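Local coordinates for protein desmoplakin (Homo sapiens, PDB 3R6N) that probably serves as a rigid structural link in desmosomal cell adhesion, through a plakin domain built of spectrin repeats and an SH3 domain, at residues Glu197-Ala208 against Leu261-Lys272. Numbering follows the deposited sequence.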
loop_
_atom_site.group_PDB
_atom_site.type_symbol
_atom_site.label_atom_id
_atom_site.label_comp_id
_atom_site.label_asym_id
_atom_site.label_seq_id
_atom_site.Cartn_x
_atom_site.Cartn_y
_atom_site.Cartn_z
ATOM N N GLU A 197 -0.611 0.749 -1.955
ATOM C CA GLU A 197 0.448 0.785 -2.959
ATOM C C GLU A 197 0.193 -0.224 -4.069
ATOM O O GLU A 197 0.345 0.086 -5.250
ATOM C CB GLU A 197 1.813 0.518 -2.320
ATOM C CG GLU A 197 2.225 1.526 -1.258
ATOM C CD GLU A 197 2.399 2.928 -1.811
ATOM O OE1 GLU A 197 3.515 3.480 -1.699
ATOM O OE2 GLU A 197 1.417 3.484 -2.350
ATOM N N ASN A 198 -0.186 -1.436 -3.687
ATOM C CA ASN A 198 -0.499 -2.470 -4.661
ATOM C C ASN A 198 -1.681 -2.086 -5.547
ATOM O O ASN A 198 -1.701 -2.399 -6.737
ATOM C CB ASN A 198 -0.743 -3.817 -3.975
ATOM C CG ASN A 198 0.549 -4.541 -3.639
ATOM O OD1 ASN A 198 1.540 -3.919 -3.255
ATOM N ND2 ASN A 198 0.549 -5.860 -3.798
ATOM N N ALA A 199 -2.666 -1.408 -4.967
ATOM C CA ALA A 199 -3.768 -0.880 -5.754
ATOM C C ALA A 199 -3.197 0.066 -6.802
ATOM O O ALA A 199 -3.402 -0.124 -8.000
ATOM C CB ALA A 199 -4.763 -0.158 -4.865
ATOM N N ALA A 200 -2.460 1.072 -6.343
ATOM C CA ALA A 200 -1.831 2.038 -7.238
ATOM C C ALA A 200 -1.002 1.352 -8.323
ATOM O O ALA A 200 -1.128 1.665 -9.507
ATOM C CB ALA A 200 -0.971 3.014 -6.445
ATOM N N TYR A 201 -0.158 0.413 -7.907
ATOM C CA TYR A 201 0.700 -0.331 -8.822
ATOM C C TYR A 201 -0.087 -0.903 -9.996
ATOM O O TYR A 201 0.338 -0.800 -11.149
ATOM C CB TYR A 201 1.413 -1.454 -8.069
ATOM C CG TYR A 201 2.298 -2.337 -8.917
ATOM C CD1 TYR A 201 3.672 -2.144 -8.958
ATOM C CD2 TYR A 201 1.764 -3.379 -9.663
ATOM C CE1 TYR A 201 4.486 -2.960 -9.724
ATOM C CE2 TYR A 201 2.572 -4.198 -10.433
ATOM C CZ TYR A 201 3.928 -3.983 -10.459
ATOM O OH TYR A 201 4.730 -4.797 -11.218
ATOM N N PHE A 202 -1.238 -1.499 -9.706
ATOM C CA PHE A 202 -2.055 -2.085 -10.762
ATOM C C PHE A 202 -2.853 -1.029 -11.523
ATOM O O PHE A 202 -3.039 -1.136 -12.737
ATOM C CB PHE A 202 -2.982 -3.168 -10.209
ATOM C CG PHE A 202 -2.266 -4.415 -9.781
ATOM C CD1 PHE A 202 -2.231 -4.787 -8.448
ATOM C CD2 PHE A 202 -1.623 -5.212 -10.711
ATOM C CE1 PHE A 202 -1.574 -5.931 -8.053
ATOM C CE2 PHE A 202 -0.962 -6.362 -10.323
ATOM C CZ PHE A 202 -0.937 -6.722 -8.993
ATOM N N GLN A 203 -3.321 -0.012 -10.811
ATOM C CA GLN A 203 -4.070 1.064 -11.444
ATOM C C GLN A 203 -3.186 1.734 -12.485
ATOM O O GLN A 203 -3.627 2.037 -13.592
ATOM C CB GLN A 203 -4.525 2.086 -10.398
ATOM C CG GLN A 203 -5.714 2.944 -10.818
ATOM C CD GLN A 203 -5.406 3.859 -11.990
ATOM O OE1 GLN A 203 -4.301 4.393 -12.106
ATOM N NE2 GLN A 203 -6.387 4.045 -12.868
ATOM N N PHE A 204 -1.928 1.950 -12.121
ATOM C CA PHE A 204 -0.995 2.682 -12.967
ATOM C C PHE A 204 -0.712 1.980 -14.287
ATOM O O PHE A 204 -0.804 2.587 -15.351
ATOM C CB PHE A 204 0.316 2.932 -12.223
ATOM C CG PHE A 204 1.412 3.477 -13.090
ATOM C CD1 PHE A 204 1.491 4.833 -13.358
ATOM C CD2 PHE A 204 2.368 2.633 -13.630
ATOM C CE1 PHE A 204 2.503 5.337 -14.154
ATOM C CE2 PHE A 204 3.383 3.131 -14.423
ATOM C CZ PHE A 204 3.451 4.487 -14.687
ATOM N N PHE A 205 -0.356 0.703 -14.221
ATOM C CA PHE A 205 -0.031 -0.039 -15.430
ATOM C C PHE A 205 -1.262 -0.268 -16.304
ATOM O O PHE A 205 -1.162 -0.311 -17.531
ATOM C CB PHE A 205 0.666 -1.360 -15.092
ATOM C CG PHE A 205 2.085 -1.192 -14.636
ATOM C CD1 PHE A 205 2.429 -1.382 -13.310
ATOM C CD2 PHE A 205 3.073 -0.827 -15.533
ATOM C CE1 PHE A 205 3.738 -1.221 -12.888
ATOM C CE2 PHE A 205 4.384 -0.664 -15.119
ATOM C CZ PHE A 205 4.715 -0.860 -13.795
ATOM N N GLU A 206 -2.425 -0.402 -15.675
ATOM C CA GLU A 206 -3.669 -0.569 -16.418
ATOM C C GLU A 206 -3.957 0.683 -17.242
ATOM O O GLU A 206 -4.362 0.600 -18.401
ATOM C CB GLU A 206 -4.828 -0.852 -15.461
ATOM C CG GLU A 206 -6.137 -1.207 -16.146
ATOM C CD GLU A 206 -7.297 -1.317 -15.171
ATOM O OE1 GLU A 206 -7.348 -0.523 -14.208
ATOM O OE2 GLU A 206 -8.158 -2.202 -15.367
ATOM N N GLU A 207 -3.733 1.842 -16.634
ATOM C CA GLU A 207 -3.996 3.123 -17.278
ATOM C C GLU A 207 -2.898 3.488 -18.273
ATOM O O GLU A 207 -3.168 4.063 -19.326
ATOM C CB GLU A 207 -4.139 4.221 -16.221
ATOM C CG GLU A 207 -4.391 5.614 -16.772
ATOM C CD GLU A 207 -4.533 6.659 -15.675
ATOM O OE1 GLU A 207 -4.671 6.269 -14.494
ATOM O OE2 GLU A 207 -4.507 7.870 -15.992
ATOM N N ALA A 208 -1.659 3.149 -17.936
ATOM C CA ALA A 208 -0.519 3.485 -18.782
ATOM C C ALA A 208 -0.502 2.669 -20.070
ATOM O O ALA A 208 -0.412 3.228 -21.160
ATOM C CB ALA A 208 0.784 3.305 -18.017
ATOM N N LEU A 261 0.466 10.688 -15.347
ATOM C CA LEU A 261 1.187 9.422 -15.362
ATOM C C LEU A 261 2.660 9.619 -15.029
ATOM O O LEU A 261 3.250 8.825 -14.298
ATOM C CB LEU A 261 1.043 8.729 -16.719
ATOM C CG LEU A 261 0.020 7.594 -16.801
ATOM C CD1 LEU A 261 -1.327 8.039 -16.265
ATOM C CD2 LEU A 261 -0.105 7.092 -18.229
ATOM N N VAL A 262 3.256 10.679 -15.565
ATOM C CA VAL A 262 4.644 10.990 -15.253
ATOM C C VAL A 262 4.830 11.072 -13.742
ATOM O O VAL A 262 5.787 10.527 -13.189
ATOM C CB VAL A 262 5.091 12.319 -15.895
ATOM C CG1 VAL A 262 6.513 12.663 -15.473
ATOM C CG2 VAL A 262 4.986 12.236 -17.407
ATOM N N ASN A 263 3.897 11.743 -13.076
ATOM C CA ASN A 263 3.971 11.923 -11.632
ATOM C C ASN A 263 3.758 10.627 -10.849
ATOM O O ASN A 263 4.571 10.271 -9.996
ATOM C CB ASN A 263 2.993 13.009 -11.173
ATOM C CG ASN A 263 3.323 14.373 -11.756
ATOM O OD1 ASN A 263 2.437 15.192 -11.998
ATOM N ND2 ASN A 263 4.607 14.619 -11.986
ATOM N N LYS A 264 2.673 9.922 -11.150
ATOM C CA LYS A 264 2.381 8.657 -10.483
ATOM C C LYS A 264 3.557 7.688 -10.555
ATOM O O LYS A 264 3.920 7.069 -9.557
ATOM C CB LYS A 264 1.127 8.002 -11.066
ATOM C CG LYS A 264 -0.176 8.621 -10.595
ATOM C CD LYS A 264 -1.372 7.946 -11.254
ATOM C CE LYS A 264 -2.664 8.689 -10.947
ATOM N NZ LYS A 264 -3.800 8.215 -11.789
ATOM N N SER A 265 4.154 7.557 -11.736
ATOM C CA SER A 265 5.264 6.628 -11.926
ATOM C C SER A 265 6.339 6.809 -10.856
ATOM O O SER A 265 6.927 5.835 -10.381
ATOM C CB SER A 265 5.872 6.782 -13.325
ATOM O OG SER A 265 6.463 8.058 -13.493
ATOM N N LYS A 266 6.586 8.061 -10.481
ATOM C CA LYS A 266 7.599 8.383 -9.483
ATOM C C LYS A 266 7.229 7.840 -8.104
ATOM O O LYS A 266 8.059 7.815 -7.194
ATOM C CB LYS A 266 7.820 9.896 -9.414
ATOM C CG LYS A 266 8.517 10.485 -10.633
ATOM C CD LYS A 266 8.664 11.999 -10.509
ATOM C CE LYS A 266 9.577 12.566 -11.593
ATOM N NZ LYS A 266 9.173 12.136 -12.964
ATOM N N LYS A 267 5.985 7.396 -7.957
ATOM C CA LYS A 267 5.489 6.923 -6.668
ATOM C C LYS A 267 5.129 5.440 -6.669
ATOM O O LYS A 267 4.842 4.865 -5.622
ATOM C CB LYS A 267 4.279 7.749 -6.230
ATOM C CG LYS A 267 4.593 9.211 -5.969
ATOM C CD LYS A 267 3.402 9.918 -5.358
ATOM C CE LYS A 267 2.141 9.674 -6.178
ATOM N NZ LYS A 267 0.951 10.367 -5.604
ATOM N N ILE A 268 5.146 4.821 -7.842
ATOM C CA ILE A 268 4.784 3.413 -7.952
ATOM C C ILE A 268 5.815 2.501 -7.303
ATOM O O ILE A 268 7.009 2.586 -7.583
ATOM C CB ILE A 268 4.563 2.988 -9.410
ATOM C CG1 ILE A 268 3.384 3.756 -10.006
ATOM C CG2 ILE A 268 4.306 1.491 -9.486
ATOM C CD1 ILE A 268 2.095 3.588 -9.236
ATOM N N VAL A 269 5.329 1.621 -6.439
ATOM C CA VAL A 269 6.171 0.734 -5.652
ATOM C C VAL A 269 6.694 -0.430 -6.504
ATOM O O VAL A 269 6.330 -0.554 -7.673
ATOM C CB VAL A 269 5.368 0.196 -4.448
ATOM C CG1 VAL A 269 4.659 -1.097 -4.817
ATOM C CG2 VAL A 269 6.262 0.019 -3.235
ATOM N N GLN A 270 7.548 -1.274 -5.926
ATOM C CA GLN A 270 8.068 -2.442 -6.633
ATOM C C GLN A 270 7.519 -3.747 -6.071
ATOM O O GLN A 270 7.561 -3.980 -4.865
ATOM C CB GLN A 270 9.591 -2.474 -6.579
ATOM C CG GLN A 270 10.255 -1.411 -7.419
ATOM C CD GLN A 270 11.695 -1.747 -7.746
ATOM O OE1 GLN A 270 12.008 -2.873 -8.136
ATOM N NE2 GLN A 270 12.582 -0.768 -7.590
ATOM N N LEU A 271 7.021 -4.606 -6.954
ATOM C CA LEU A 271 6.408 -5.866 -6.542
ATOM C C LEU A 271 7.181 -7.113 -6.978
ATOM O O LEU A 271 7.262 -8.085 -6.232
ATOM C CB LEU A 271 4.966 -5.945 -7.050
ATOM C CG LEU A 271 3.859 -5.489 -6.097
ATOM C CD1 LEU A 271 4.271 -4.251 -5.332
ATOM C CD2 LEU A 271 2.558 -5.252 -6.851
ATOM N N LYS A 272 7.739 -7.099 -8.183
ATOM C CA LYS A 272 8.401 -8.293 -8.702
ATOM C C LYS A 272 9.474 -8.856 -7.768
ATOM O O LYS A 272 9.563 -10.070 -7.587
ATOM C CB LYS A 272 8.977 -8.042 -10.095
ATOM C CG LYS A 272 7.916 -7.826 -11.155
ATOM C CD LYS A 272 8.530 -7.693 -12.532
ATOM C CE LYS A 272 7.466 -7.417 -13.575
ATOM N NZ LYS A 272 6.480 -8.532 -13.656
#
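Leu261 lays its two methyl branches on different neighbours: CD1 lies against the carboxylate end of Glu207, while the small Ala208 leaves room for CD2 to come within 3.7 Å of Ala208 CA. One turn on, Lys264 suits the boundary with solvent. Its CB meets the Phe204 ring obliquely, and the extended chain carries NZ to a long salt bridge of 3.4 Å with Glu207 OE1. Ser265, small enough to fit by the ring, brings CB to within 3.6 Å of Phe204 CZ, its OG turned back to bond Val262 O. Segments 197-208 and 261-265 run roughly antiparallel (147°), as neighbouring helices of a spectrin repeat do, and helix 340-384 also packs on Phe204 and Ala208. Beyond the helix, the chain runs on as a loop toward the SH3 domain but stays packed along 197-208. Ile268, branched at CB, divides its contacts: CG1 covers a face of Phe204, CD1 reaches Phe204 CB and Ala200, and CG2 meets Tyr201 CD1 at 3.7 Å. Compact, buried Val269 fits between Glu197 CB and Ile334, its carbonyl oxygen at the Tyr201 ring edge. Leu271 has a forked end: CD2 covers the Tyr201 face opposite Phe205, 3.6 Å from the centroid, and CD1 meets Asn198, whose ND2 bonds Trp121 O.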